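Long-range contact in flagellar hook-associated protein 2 (Bdellovibrio bacteriovorus, PDB 6KTY), which probably caps the distal tip of the growing flagellar filament, where it helps flagellin subunits polymerise and keeps them from leaking out: residues F51-I64 with V75-V87. Residues are numbered along the deposited sequence; the frame is centred on the assembly and turned at random.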
loop_
_atom_site.group_PDB
_atom_site.type_symbol
_atom_site.label_atom_id
_atom_site.label_comp_id
_atom_site.label_asym_id
_atom_site.label_seq_id
_atom_site.Cartn_x
_atom_site.Cartn_y
_atom_site.Cartn_z
ATOM N N PHE A 51 32.611 -10.115 -2.247
ATOM C CA PHE A 51 34.037 -10.034 -1.970
ATOM C C PHE A 51 34.242 -9.581 -0.543
ATOM O O PHE A 51 33.391 -8.833 0.003
ATOM C CB PHE A 51 34.688 -9.047 -2.932
ATOM C CG PHE A 51 34.902 -9.603 -4.306
ATOM C CD1 PHE A 51 33.837 -9.767 -5.184
ATOM C CD2 PHE A 51 36.175 -9.958 -4.731
ATOM C CE1 PHE A 51 34.044 -10.292 -6.457
ATOM C CE2 PHE A 51 36.384 -10.492 -6.017
ATOM C CZ PHE A 51 35.327 -10.679 -6.861
ATOM N N PRO A 52 35.378 -9.983 0.069
ATOM C CA PRO A 52 35.590 -9.604 1.452
ATOM C C PRO A 52 35.952 -8.139 1.632
ATOM O O PRO A 52 35.926 -7.644 2.737
ATOM C CB PRO A 52 36.741 -10.530 1.913
ATOM C CG PRO A 52 37.502 -10.872 0.661
ATOM C CD PRO A 52 36.466 -10.833 -0.462
ATOM N N ASP A 53 36.311 -7.461 0.555
ATOM C CA ASP A 53 36.717 -6.069 0.625
ATOM C C ASP A 53 36.530 -5.513 -0.785
ATOM O O ASP A 53 36.365 -6.284 -1.747
ATOM C CB ASP A 53 38.179 -5.963 1.055
ATOM C CG ASP A 53 39.119 -6.590 0.051
ATOM O OD1 ASP A 53 39.345 -5.986 -1.017
ATOM O OD2 ASP A 53 39.625 -7.695 0.324
ATOM N N LYS A 54 36.571 -4.196 -0.906
ATOM C CA LYS A 54 36.414 -3.562 -2.209
ATOM C C LYS A 54 37.684 -2.855 -2.649
ATOM O O LYS A 54 37.712 -2.227 -3.708
ATOM C CB LYS A 54 35.237 -2.573 -2.178
ATOM C CG LYS A 54 35.466 -1.270 -1.416
ATOM C CD LYS A 54 34.207 -0.434 -1.550
ATOM C CE LYS A 54 34.245 0.868 -0.791
ATOM N NZ LYS A 54 35.519 1.628 -0.956
ATOM N N ASP A 55 38.732 -2.941 -1.837
ATOM C CA ASP A 55 39.918 -2.125 -2.072
ATOM C C ASP A 55 41.239 -2.881 -1.981
ATOM O O ASP A 55 42.274 -2.243 -2.014
ATOM C CB ASP A 55 39.935 -0.947 -1.090
ATOM C CG ASP A 55 40.064 -1.395 0.360
ATOM O OD1 ASP A 55 39.844 -2.593 0.647
ATOM O OD2 ASP A 55 40.384 -0.546 1.209
ATOM N N GLN A 56 41.217 -4.212 -1.871
ATOM C CA GLN A 56 42.453 -4.998 -1.774
ATOM C C GLN A 56 42.453 -6.245 -2.676
ATOM O O GLN A 56 43.432 -6.518 -3.360
ATOM C CB GLN A 56 42.683 -5.427 -0.323
ATOM C CG GLN A 56 42.830 -4.270 0.631
ATOM C CD GLN A 56 42.792 -4.700 2.086
ATOM O OE1 GLN A 56 43.706 -5.365 2.562
ATOM N NE2 GLN A 56 41.735 -4.305 2.803
ATOM N N THR A 57 41.363 -7.007 -2.639
ATOM C CA THR A 57 41.281 -8.277 -3.346
ATOM C C THR A 57 41.143 -7.944 -4.805
ATOM O O THR A 57 40.274 -7.147 -5.173
ATOM C CB THR A 57 40.069 -9.106 -2.870
ATOM O OG1 THR A 57 40.214 -9.395 -1.468
ATOM C CG2 THR A 57 39.941 -10.410 -3.672
ATOM N N GLN A 58 42.045 -8.473 -5.615
ATOM C CA GLN A 58 42.120 -8.109 -7.025
ATOM C C GLN A 58 41.428 -9.168 -7.865
ATOM O O GLN A 58 41.572 -10.374 -7.596
ATOM C CB GLN A 58 43.577 -7.928 -7.454
ATOM C CG GLN A 58 44.281 -6.873 -6.597
ATOM C CD GLN A 58 45.212 -6.015 -7.372
ATOM O OE1 GLN A 58 46.380 -6.366 -7.515
ATOM N NE2 GLN A 58 44.713 -4.866 -7.893
ATOM N N ILE A 59 40.670 -8.723 -8.869
ATOM C CA ILE A 59 39.944 -9.672 -9.739
ATOM C C ILE A 59 40.686 -10.067 -11.021
ATOM O O ILE A 59 40.188 -10.900 -11.792
ATOM C CB ILE A 59 38.518 -9.187 -10.054
ATOM C CG1 ILE A 59 38.462 -8.049 -11.103
ATOM C CG2 ILE A 59 37.819 -8.727 -8.793
ATOM C CD1 ILE A 59 37.037 -7.904 -11.740
ATOM N N GLY A 60 41.849 -9.460 -11.259
ATOM C CA GLY A 60 42.685 -9.797 -12.391
ATOM C C GLY A 60 42.711 -8.779 -13.536
ATOM O O GLY A 60 42.187 -7.671 -13.431
ATOM N N VAL A 61 43.327 -9.182 -14.643
ATOM C CA VAL A 61 43.483 -8.318 -15.792
ATOM C C VAL A 61 42.791 -8.977 -16.968
ATOM O O VAL A 61 42.752 -10.199 -17.078
ATOM C CB VAL A 61 44.985 -8.047 -16.100
ATOM C CG1 VAL A 61 45.787 -9.356 -16.220
ATOM C CG2 VAL A 61 45.145 -7.214 -17.343
ATOM N N GLY A 62 42.226 -8.156 -17.835
ATOM C CA GLY A 62 41.626 -8.655 -19.072
ATOM C C GLY A 62 40.524 -7.707 -19.450
ATOM O O GLY A 62 40.779 -6.503 -19.571
ATOM N N TYR A 63 39.306 -8.243 -19.602
ATOM C CA TYR A 63 38.151 -7.416 -19.911
ATOM C C TYR A 63 36.813 -8.006 -19.476
ATOM O O TYR A 63 36.678 -9.216 -19.216
ATOM C CB TYR A 63 38.106 -7.069 -21.406
ATOM C CG TYR A 63 37.789 -8.213 -22.349
ATOM C CD1 TYR A 63 36.463 -8.613 -22.593
ATOM C CD2 TYR A 63 38.785 -8.855 -23.038
ATOM C CE1 TYR A 63 36.168 -9.658 -23.480
ATOM C CE2 TYR A 63 38.501 -9.898 -23.922
ATOM C CZ TYR A 63 37.187 -10.285 -24.143
ATOM O OH TYR A 63 36.919 -11.318 -25.015
ATOM N N ILE A 64 35.817 -7.134 -19.400
ATOM C CA ILE A 64 34.436 -7.557 -19.184
ATOM C C ILE A 64 33.639 -7.152 -20.423
ATOM O O ILE A 64 33.744 -6.011 -20.886
ATOM C CB ILE A 64 33.831 -6.954 -17.915
ATOM C CG1 ILE A 64 34.575 -7.453 -16.675
ATOM C CG2 ILE A 64 32.363 -7.310 -17.767
ATOM C CD1 ILE A 64 34.317 -6.580 -15.468
ATOM N N VAL A 75 35.061 -3.702 -21.864
ATOM C CA VAL A 75 35.746 -2.785 -20.943
ATOM C C VAL A 75 37.007 -3.458 -20.395
ATOM O O VAL A 75 36.942 -4.536 -19.814
ATOM C CB VAL A 75 34.816 -2.357 -19.773
ATOM C CG1 VAL A 75 35.600 -1.650 -18.659
ATOM C CG2 VAL A 75 33.688 -1.444 -20.294
ATOM N N TYR A 76 38.143 -2.808 -20.618
ATOM C CA TYR A 76 39.459 -3.363 -20.303
ATOM C C TYR A 76 39.811 -3.157 -18.836
ATOM O O TYR A 76 39.905 -2.018 -18.358
ATOM C CB TYR A 76 40.535 -2.710 -21.166
ATOM C CG TYR A 76 40.258 -2.748 -22.663
ATOM C CD1 TYR A 76 39.850 -3.933 -23.297
ATOM C CD2 TYR A 76 40.388 -1.597 -23.452
ATOM C CE1 TYR A 76 39.588 -3.971 -24.674
ATOM C CE2 TYR A 76 40.131 -1.629 -24.817
ATOM C CZ TYR A 76 39.738 -2.817 -25.424
ATOM O OH TYR A 76 39.496 -2.850 -26.785
ATOM N N ILE A 77 40.060 -4.261 -18.139
ATOM C CA ILE A 77 40.426 -4.208 -16.728
ATOM C C ILE A 77 41.941 -4.350 -16.554
ATOM O O ILE A 77 42.552 -5.377 -16.849
ATOM C CB ILE A 77 39.654 -5.233 -15.932
ATOM C CG1 ILE A 77 38.149 -4.927 -16.072
ATOM C CG2 ILE A 77 40.093 -5.213 -14.460
ATOM C CD1 ILE A 77 37.803 -3.476 -15.741
ATOM N N ASN A 78 42.521 -3.252 -16.102
ATOM C CA ASN A 78 43.924 -3.145 -15.884
ATOM C C ASN A 78 44.272 -3.685 -14.489
ATOM O O ASN A 78 43.720 -3.246 -13.484
ATOM C CB ASN A 78 44.300 -1.689 -16.049
ATOM C CG ASN A 78 45.743 -1.457 -15.891
ATOM O OD1 ASN A 78 46.417 -2.193 -15.177
ATOM N ND2 ASN A 78 46.244 -0.425 -16.531
ATOM N N GLY A 79 45.189 -4.654 -14.450
ATOM C CA GLY A 79 45.685 -5.215 -13.196
ATOM C C GLY A 79 46.138 -4.154 -12.207
ATOM O O GLY A 79 46.018 -4.350 -11.003
ATOM N N SER A 80 46.610 -3.015 -12.710
ATOM C CA SER A 80 46.996 -1.877 -11.857
ATOM C C SER A 80 46.021 -1.651 -10.735
ATOM O O SER A 80 46.424 -1.369 -9.606
ATOM C CB SER A 80 47.100 -0.563 -12.662
ATOM O OG SER A 80 46.724 0.575 -11.880
ATOM N N ASN A 81 44.736 -1.726 -11.068
ATOM C CA ASN A 81 43.692 -1.470 -10.117
ATOM C C ASN A 81 42.403 -2.236 -10.457
ATOM O O ASN A 81 41.423 -1.680 -10.975
ATOM C CB ASN A 81 43.445 0.039 -9.998
ATOM C CG ASN A 81 42.609 0.386 -8.768
ATOM O OD1 ASN A 81 42.080 -0.510 -8.079
ATOM N ND2 ASN A 81 42.512 1.679 -8.465
ATOM N N SER A 82 42.440 -3.531 -10.167
ATOM C CA SER A 82 41.306 -4.416 -10.387
ATOM C C SER A 82 40.648 -4.851 -9.063
ATOM O O SER A 82 40.109 -5.953 -8.933
ATOM C CB SER A 82 41.707 -5.611 -11.273
ATOM O OG SER A 82 42.836 -6.326 -10.788
ATOM N N THR A 83 40.675 -3.971 -8.075
ATOM C CA THR A 83 39.823 -4.125 -6.906
ATOM C C THR A 83 38.386 -3.838 -7.371
ATOM O O THR A 83 38.188 -3.251 -8.433
ATOM C CB THR A 83 40.199 -3.138 -5.801
ATOM O OG1 THR A 83 40.014 -1.808 -6.294
ATOM C CG2 THR A 83 41.694 -3.315 -5.357
ATOM N N LEU A 84 37.380 -4.219 -6.584
ATOM C CA LEU A 84 36.002 -3.938 -6.979
ATOM C C LEU A 84 35.851 -2.451 -7.206
ATOM O O LEU A 84 35.209 -2.038 -8.153
ATOM C CB LEU A 84 35.011 -4.370 -5.928
ATOM C CG LEU A 84 34.678 -5.876 -5.802
ATOM C CD1 LEU A 84 33.380 -5.935 -4.987
ATOM C CD2 LEU A 84 34.569 -6.586 -7.146
ATOM N N ASP A 85 36.467 -1.661 -6.340
ATOM C CA ASP A 85 36.464 -0.224 -6.515
ATOM C C ASP A 85 37.132 0.237 -7.817
ATOM O O ASP A 85 36.599 1.118 -8.482
ATOM C CB ASP A 85 37.074 0.474 -5.318
ATOM C CG ASP A 85 36.142 1.511 -4.778
ATOM O OD1 ASP A 85 36.397 2.724 -5.021
ATOM O OD2 ASP A 85 35.082 1.064 -4.236
ATOM N N GLY A 86 38.287 -0.340 -8.162
ATOM C CA GLY A 86 38.971 0.020 -9.433
ATOM C C GLY A 86 38.150 -0.327 -10.670
ATOM O O GLY A 86 38.088 0.430 -11.623
ATOM N N VAL A 87 37.509 -1.485 -10.634
ATOM C CA VAL A 87 36.712 -1.953 -11.724
ATOM C C VAL A 87 35.476 -1.081 -11.910
ATOM O O VAL A 87 35.100 -0.698 -13.023
ATOM C CB VAL A 87 36.271 -3.386 -11.489
ATOM C CG1 VAL A 87 35.238 -3.772 -12.549
ATOM C CG2 VAL A 87 37.522 -4.346 -11.521
HETATM O O HOH W 1 38.208 -5.794 -4.280
#
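Ser82 O is gripped by two consecutive residues: Ile59 N donates to it at 2.8 Å, nearly straight at the hydrogen (163°) though tilted from the carbonyl plane, and the CA-H of Gln58 adds a longer C-H...O contact. One residue on, Ser82 OG adds a weak hydrogen bond to Gly60 O. Further along the chain, the first two N-H groups of helix 84-94, those of Leu84 and Asp85, serve the loop 53-57. Asp85 N donates to Lys54 O at 3.0 Å, in the carbonyl plane. Leu84 N instead donates to a water 2.9 Å away, which also sits 2.6 Å from Thr57 O. Thr83 is the N-cap, its OG1 accepting from Gly86 N at 2.9 Å, while the same hydroxyl donates in plane to Asn81 OD1. Within the loop, Asp53 forms an Asx motif: OD1 receives Thr57 N on its syn lone pair and Gln56 N from above the carboxylate plane.

At the other end the segments become the antiparallel hairpin 63-68/71-77, part of a three-stranded sheet completed by strand 129-136 in this fragment of the cap protein. Gly62 and Ile77 form one hydrogen-bonded pair, Ile64 and Val75 the next, with Tyr63 opposite Tyr76 between them.

Apolar side chains of the loop pack on helix 84-94. Leu84 CD2 lies 3.9 Å from the centroid of the Phe51 ring, 17° off its normal, a CH-pi contact over one face. Ile59 CD1 meets Val87 CG2 tip to tip at 3.6 Å, with CG1 between the backbone N and the carbonyl carbon (chi1 76°) and the chain extended beyond it. At the helix start, Lys54 runs alongside Asp85 in a long, weak salt bridge (NZ to OD2, 3.4 Å), and Asp85 OD1 pairs with Lys89.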